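PDB 5FFN: enzyme subtilase SubTY from Bacillus sp. TY145 from Bacillus sp., which probably hydrolyses peptide bonds as a serine endopeptidase of the subtilase (subtilisin-like) family, with calcium and sodium ions bound. Local coordinates for residues Val2-Thr7 / Ser234-Trp239; His42-Gly47 / Gln89-Val94. All blocks are in the same frame, centred on the assembly; numbering follows the deposited sequence. Where two conformers were deposited one is given.

Interactions 1 and 2 lie side by side, their centres about 10 Å apart, each about 17 Å from the centre of the chain. Their segments touch directly: Gln6 NE2 lies 2.9 Å from Gly90 O, and Gln6 O lies 2.9 Å from Tyr92 N, probable hydrogen bonds that tie 2-7 to 89-94. Elsewhere, Trp239 O packs 3.2 Å from His42 CD2. Tyr244, on strand 244-247, joins both contacts: it touches Pro3 and Glu236 in interaction 1 and hydrogen-bonds Asp44 in interaction 2. Strand 235-238 also borders helix 72-81, which probably carries the histidine of the subtilase triad.

Interaction 1 (Val2-Thr7 / Ser234-Trp239); sequences VPSTQT and SVESTW
Ser4 OG gives a short hydrogen bond of 2.5 Å to Glu236 OE1, while the backbone N of the same residue takes the other carboxylate oxygen. This pair of bonds fastens the N-terminal segment of the subtilase fold, just ahead of helix 9-15, to the beta-hairpin of strands 235-238 and 244-247. The main-chain bond, from Ser4 N to Glu236 OE2, is 2.7 Å long and nearly straight at 164°. Both donors approach from the syn side: the hydroxyl uses the syn lone pair of OE1, and the amide comes in 20° out of the carboxylate plane. One serine thus holds both oxygens, which fixes the rotation of the carboxylate about its CG-CD bond. The two donors would be expected to stabilise the negative charge.

Glu236 can span the gap because its side chain is fully stretched: CG stands anti to the backbone N (chi1 -175°), and the chain stays extended as far as CD. On the serine side, OG is folded between its own N and carbonyl carbon, which brings hydroxyl and amide to bear on one group. The CA atoms of Pro3 and Glu236 remain 7.7 Å apart, so the glutamate side chain does most of the spanning.

Beside the polar grip, Tyr244 and Thr246 of the partner strand touch Glu236, and Pro3 lies against Tyr244 and Val91. Further along strand 235-238, Ser237 OG and Thr238 OG1 hydrogen-bond to His75 O and Thr74 O, joining the hairpin to helix 72-81. Within 2-7, Thr7 N makes a weak bond to Thr5 OG1. Pro3 CB lies over the carboxylate face, 3.4 Å from Glu236 OE2, and Pro3 CA is 3.3 Å from Glu236 OE2.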
loop_
_atom_site.group_PDB
_atom_site.type_symbol
_atom_site.label_atom_id
_atom_site.label_comp_id
_atom_site.label_asym_id
_atom_site.label_seq_id
_atom_site.Cartn_x
_atom_site.Cartn_y
_atom_site.Cartn_z
ATOM N N VAL A 2 -13.075 -10.706 -17.929
ATOM C CA VAL A 2 -11.646 -10.996 -17.998
ATOM C C VAL A 2 -10.876 -9.693 -17.921
ATOM O O VAL A 2 -11.364 -8.622 -18.324
ATOM C CB VAL A 2 -11.268 -11.829 -19.263
ATOM C CG1 VAL A 2 -11.691 -13.301 -19.075
ATOM C CG2 VAL A 2 -11.852 -11.224 -20.498
ATOM N N PRO A 3 -9.668 -9.760 -17.353
ATOM C CA PRO A 3 -8.923 -8.505 -17.293
ATOM C C PRO A 3 -8.509 -8.089 -18.711
ATOM O O PRO A 3 -8.553 -8.918 -19.632
ATOM C CB PRO A 3 -7.708 -8.867 -16.412
ATOM C CG PRO A 3 -7.515 -10.363 -16.597
ATOM C CD PRO A 3 -8.930 -10.907 -16.815
ATOM N N SER A 4 -8.062 -6.858 -18.887
ATOM C CA SER A 4 -7.522 -6.421 -20.181
ATOM C C SER A 4 -6.269 -7.208 -20.606
ATOM O O SER A 4 -5.950 -7.288 -21.805
ATOM C CB SER A 4 -7.264 -4.912 -20.219
ATOM O OG SER A 4 -6.100 -4.505 -19.505
ATOM N N THR A 5 -5.572 -7.769 -19.618
ATOM C CA THR A 5 -4.392 -8.636 -19.783
ATOM C C THR A 5 -4.322 -9.421 -18.507
ATOM O O THR A 5 -4.691 -8.906 -17.420
ATOM C CB THR A 5 -3.056 -7.853 -20.033
ATOM O OG1 THR A 5 -1.958 -8.768 -20.064
ATOM C CG2 THR A 5 -2.785 -6.803 -18.950
ATOM N N GLN A 6 -3.851 -10.656 -18.604
ATOM C CA GLN A 6 -3.789 -11.505 -17.452
ATOM C C GLN A 6 -2.625 -11.080 -16.572
ATOM O O GLN A 6 -2.593 -11.415 -15.397
ATOM C CB GLN A 6 -3.622 -12.944 -17.873
ATOM C CG GLN A 6 -4.861 -13.467 -18.575
ATOM C CD GLN A 6 -4.861 -14.945 -18.686
ATOM O OE1 GLN A 6 -4.507 -15.478 -19.732
ATOM N NE2 GLN A 6 -5.243 -15.633 -17.625
ATOM N N THR A 7 -1.694 -10.338 -17.171
ATOM C CA THR A 7 -0.488 -9.815 -16.473
ATOM C C THR A 7 -0.343 -8.317 -16.702
ATOM O O THR A 7 0.317 -7.891 -17.634
ATOM C CB THR A 7 0.763 -10.572 -16.922
ATOM O OG1 THR A 7 0.904 -10.477 -18.353
ATOM C CG2 THR A 7 0.675 -12.017 -16.515
ATOM N N SER A 234 -1.847 3.454 -12.462
ATOM C CA SER A 234 -2.693 2.718 -13.429
ATOM C C SER A 234 -2.530 1.219 -13.385
ATOM O O SER A 234 -2.137 0.588 -14.350
ATOM C CB SER A 234 -2.515 3.263 -14.837
ATOM O OG SER A 234 -2.764 4.634 -14.834
ATOM N N VAL A 235 -2.825 0.664 -12.221
ATOM C CA VAL A 235 -2.703 -0.741 -11.924
ATOM C C VAL A 235 -4.062 -1.431 -11.975
ATOM O O VAL A 235 -4.948 -1.176 -11.149
ATOM C CB VAL A 235 -2.057 -0.979 -10.493
ATOM C CG1 VAL A 235 -2.115 -2.417 -10.080
ATOM C CG2 VAL A 235 -0.600 -0.477 -10.515
ATOM N N GLU A 236 -4.195 -2.357 -12.911
ATOM C CA GLU A 236 -5.365 -3.231 -13.002
ATOM C C GLU A 236 -5.320 -4.407 -12.056
ATOM O O GLU A 236 -4.294 -5.084 -11.886
ATOM C CB GLU A 236 -5.491 -3.735 -14.443
ATOM C CG GLU A 236 -6.715 -4.556 -14.708
ATOM C CD GLU A 236 -6.871 -4.924 -16.194
ATOM O OE1 GLU A 236 -5.927 -4.630 -16.991
ATOM O OE2 GLU A 236 -7.967 -5.447 -16.538
ATOM N N SER A 237 -6.442 -4.665 -11.380
ATOM C CA SER A 237 -6.537 -5.786 -10.504
ATOM C C SER A 237 -8.023 -6.134 -10.321
ATOM O O SER A 237 -8.899 -5.516 -10.972
ATOM C CB SER A 237 -5.875 -5.474 -9.137
ATOM O OG SER A 237 -5.772 -6.607 -8.340
ATOM N N THR A 238 -8.229 -7.101 -9.442
ATOM C CA THR A 238 -9.530 -7.623 -9.014
ATOM C C THR A 238 -10.362 -6.526 -8.313
ATOM O O THR A 238 -9.810 -5.647 -7.665
ATOM C CB THR A 238 -9.352 -8.796 -8.087
ATOM O OG1 THR A 238 -8.391 -8.516 -7.059
ATOM C CG2 THR A 238 -8.894 -10.070 -8.815
ATOM N N TRP A 239 -11.690 -6.616 -8.447
ATOM C CA TRP A 239 -12.610 -5.612 -7.902
ATOM C C TRP A 239 -13.773 -6.272 -7.178
ATOM O O TRP A 239 -14.103 -7.439 -7.408
ATOM C CB TRP A 239 -13.087 -4.694 -9.006
ATOM C CG TRP A 239 -13.636 -3.381 -8.572
ATOM C CD1 TRP A 239 -14.907 -2.895 -8.764
ATOM C CD2 TRP A 239 -12.917 -2.356 -7.901
ATOM N NE1 TRP A 239 -15.010 -1.621 -8.260
ATOM C CE2 TRP A 239 -13.798 -1.273 -7.714
ATOM C CE3 TRP A 239 -11.596 -2.249 -7.444
ATOM C CZ2 TRP A 239 -13.398 -0.097 -7.085
ATOM C CZ3 TRP A 239 -11.194 -1.074 -6.859
ATOM C CH2 TRP A 239 -12.090 -0.016 -6.674
#

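Interaction 2 (His42-Gly47 / Gln89-Val94); sequences HLDLAG and QGVYGV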
loop_
_atom_site.group_PDB
_atom_site.type_symbol
_atom_site.label_atom_id
_atom_site.label_comp_id
_atom_site.label_asym_id
_atom_site.label_seq_id
_atom_site.Cartn_x
_atom_site.Cartn_y
_atom_site.Cartn_z
ATOM N N HIS A 42 -14.252 -13.697 -5.300
ATOM C CA HIS A 42 -13.862 -13.350 -6.647
ATOM C C HIS A 42 -13.211 -14.622 -7.239
ATOM O O HIS A 42 -12.516 -15.368 -6.530
ATOM C CB HIS A 42 -12.855 -12.201 -6.622
ATOM C CG HIS A 42 -12.629 -11.548 -7.938
ATOM N ND1 HIS A 42 -11.995 -12.179 -8.986
ATOM C CD2 HIS A 42 -12.916 -10.302 -8.366
ATOM C CE1 HIS A 42 -11.926 -11.355 -10.004
ATOM N NE2 HIS A 42 -12.447 -10.194 -9.644
ATOM N N LEU A 43 -13.450 -14.854 -8.526
ATOM C CA LEU A 43 -12.952 -16.052 -9.199
ATOM C C LEU A 43 -11.432 -16.163 -9.127
ATOM O O LEU A 43 -10.889 -17.240 -8.998
ATOM C CB LEU A 43 -13.392 -16.054 -10.643
ATOM C CG LEU A 43 -14.820 -16.542 -10.893
ATOM C CD1 LEU A 43 -15.135 -16.381 -12.342
ATOM C CD2 LEU A 43 -14.959 -17.981 -10.475
ATOM N N ASP A 44 -10.763 -15.016 -9.145
ATOM C CA ASP A 44 -9.293 -14.993 -9.082
ATOM C C ASP A 44 -8.724 -15.023 -7.668
ATOM O O ASP A 44 -7.521 -15.123 -7.501
ATOM C CB ASP A 44 -8.777 -13.806 -9.887
ATOM C CG ASP A 44 -9.203 -13.846 -11.344
ATOM O OD1 ASP A 44 -9.587 -14.943 -11.853
ATOM O OD2 ASP A 44 -9.139 -12.798 -12.005
ATOM N N LEU A 45 -9.584 -14.940 -6.649
ATOM C CA LEU A 45 -9.168 -15.094 -5.272
ATOM C C LEU A 45 -9.694 -16.348 -4.576
ATOM O O LEU A 45 -9.295 -16.658 -3.458
ATOM C CB LEU A 45 -9.590 -13.829 -4.465
ATOM C CG LEU A 45 -9.090 -12.484 -4.986
ATOM C CD1 LEU A 45 -9.582 -11.370 -4.061
ATOM C CD2 LEU A 45 -7.549 -12.446 -5.084
ATOM N N ALA A 46 -10.569 -17.103 -5.242
ATOM C CA ALA A 46 -11.280 -18.167 -4.599
ATOM C C ALA A 46 -10.336 -19.164 -4.010
ATOM O O ALA A 46 -9.373 -19.559 -4.653
ATOM C CB ALA A 46 -12.248 -18.831 -5.583
ATOM N N GLY A 47 -10.610 -19.540 -2.767
ATOM C CA GLY A 47 -9.845 -20.546 -2.044
ATOM C C GLY A 47 -8.556 -20.036 -1.431
ATOM O O GLY A 47 -7.862 -20.770 -0.696
ATOM N N GLN A 89 -8.215 -18.111 -16.805
ATOM C CA GLN A 89 -8.376 -16.959 -17.682
ATOM C C GLN A 89 -8.377 -15.585 -16.933
ATOM O O GLN A 89 -8.467 -14.516 -17.541
ATOM C CB GLN A 89 -9.666 -17.130 -18.534
ATOM C CG GLN A 89 -9.845 -16.030 -19.587
ATOM C CD GLN A 89 -10.633 -16.396 -20.894
ATOM O OE1 GLN A 89 -11.802 -16.835 -20.883
ATOM N NE2 GLN A 89 -9.999 -16.095 -22.022
ATOM N N GLY A 90 -8.236 -15.634 -15.606
ATOM C CA GLY A 90 -8.307 -14.427 -14.789
ATOM C C GLY A 90 -6.994 -13.671 -14.700
ATOM O O GLY A 90 -6.041 -13.936 -15.464
ATOM N N VAL A 91 -6.976 -12.701 -13.794
ATOM C CA VAL A 91 -5.781 -11.869 -13.585
ATOM C C VAL A 91 -4.861 -12.597 -12.628
ATOM O O VAL A 91 -5.295 -13.399 -11.790
ATOM C CB VAL A 91 -6.162 -10.426 -13.108
ATOM C CG1 VAL A 91 -6.492 -10.405 -11.622
ATOM C CG2 VAL A 91 -5.081 -9.424 -13.449
ATOM N N TYR A 92 -3.562 -12.303 -12.759
ATOM C CA TYR A 92 -2.513 -12.837 -11.901
ATOM C C TYR A 92 -1.850 -11.756 -11.036
ATOM O O TYR A 92 -1.536 -10.715 -11.536
ATOM C CB TYR A 92 -1.409 -13.437 -12.758
ATOM C CG TYR A 92 -1.789 -14.813 -13.221
ATOM C CD1 TYR A 92 -1.601 -15.895 -12.378
ATOM C CD2 TYR A 92 -2.396 -15.013 -14.460
ATOM C CE1 TYR A 92 -1.976 -17.180 -12.754
ATOM C CE2 TYR A 92 -2.781 -16.329 -14.859
ATOM C CZ TYR A 92 -2.557 -17.381 -14.000
ATOM O OH TYR A 92 -2.901 -18.695 -14.305
ATOM N N GLY A 93 -1.597 -12.071 -9.787
ATOM C CA GLY A 93 -0.825 -11.197 -8.885
ATOM C C GLY A 93 0.593 -11.691 -8.835
ATOM O O GLY A 93 0.985 -12.587 -9.598
ATOM N N VAL A 94 1.379 -11.135 -7.919
ATOM C CA VAL A 94 2.770 -11.519 -7.830
ATOM C C VAL A 94 3.014 -12.944 -7.316
ATOM O O VAL A 94 3.935 -13.624 -7.802
ATOM C CB VAL A 94 3.593 -10.492 -6.999
ATOM C CG1 VAL A 94 5.067 -10.848 -7.038
ATOM C CG2 VAL A 94 3.385 -9.123 -7.529
#
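A buried side-chain-to-backbone contact joins two loops: Asp44, between strands 29-35 and 49-54, meets Gly90 and Val91, between helix 72-81 and strand 99-104. Val91 N donates to Asp44 OD2 over 2.8 Å at 160°, but from well above the carboxylate, 61° out of its plane. The same oxygen is bonded by Tyr244 OH of the neighbouring hairpin, so two donors satisfy this buried acceptor. The other oxygen, OD1, lies against the backbone of Gly90, 3.2 Å from its CA, where the lack of a side chain lets the carboxylate sit close. Asp44 is presented by a type I beta-turn over 42-45, closed by Leu45 N to His42 O. His42 reinforces it: its ND1 accepts Asp44 N at 3.1 Å, in the ring plane, while NE2 binds Gly243 O, consistent with a proton on NE2. With CG beside its backbone N (chi1 -59°), Asp44 turns its carboxylate towards the opposing loop. Thr238 of strand 235-238 touches His42, Asp44 and Val91 alike. Next to the amide bond, Val91 CG1 packs 3.6 Å from Asp44 OD2.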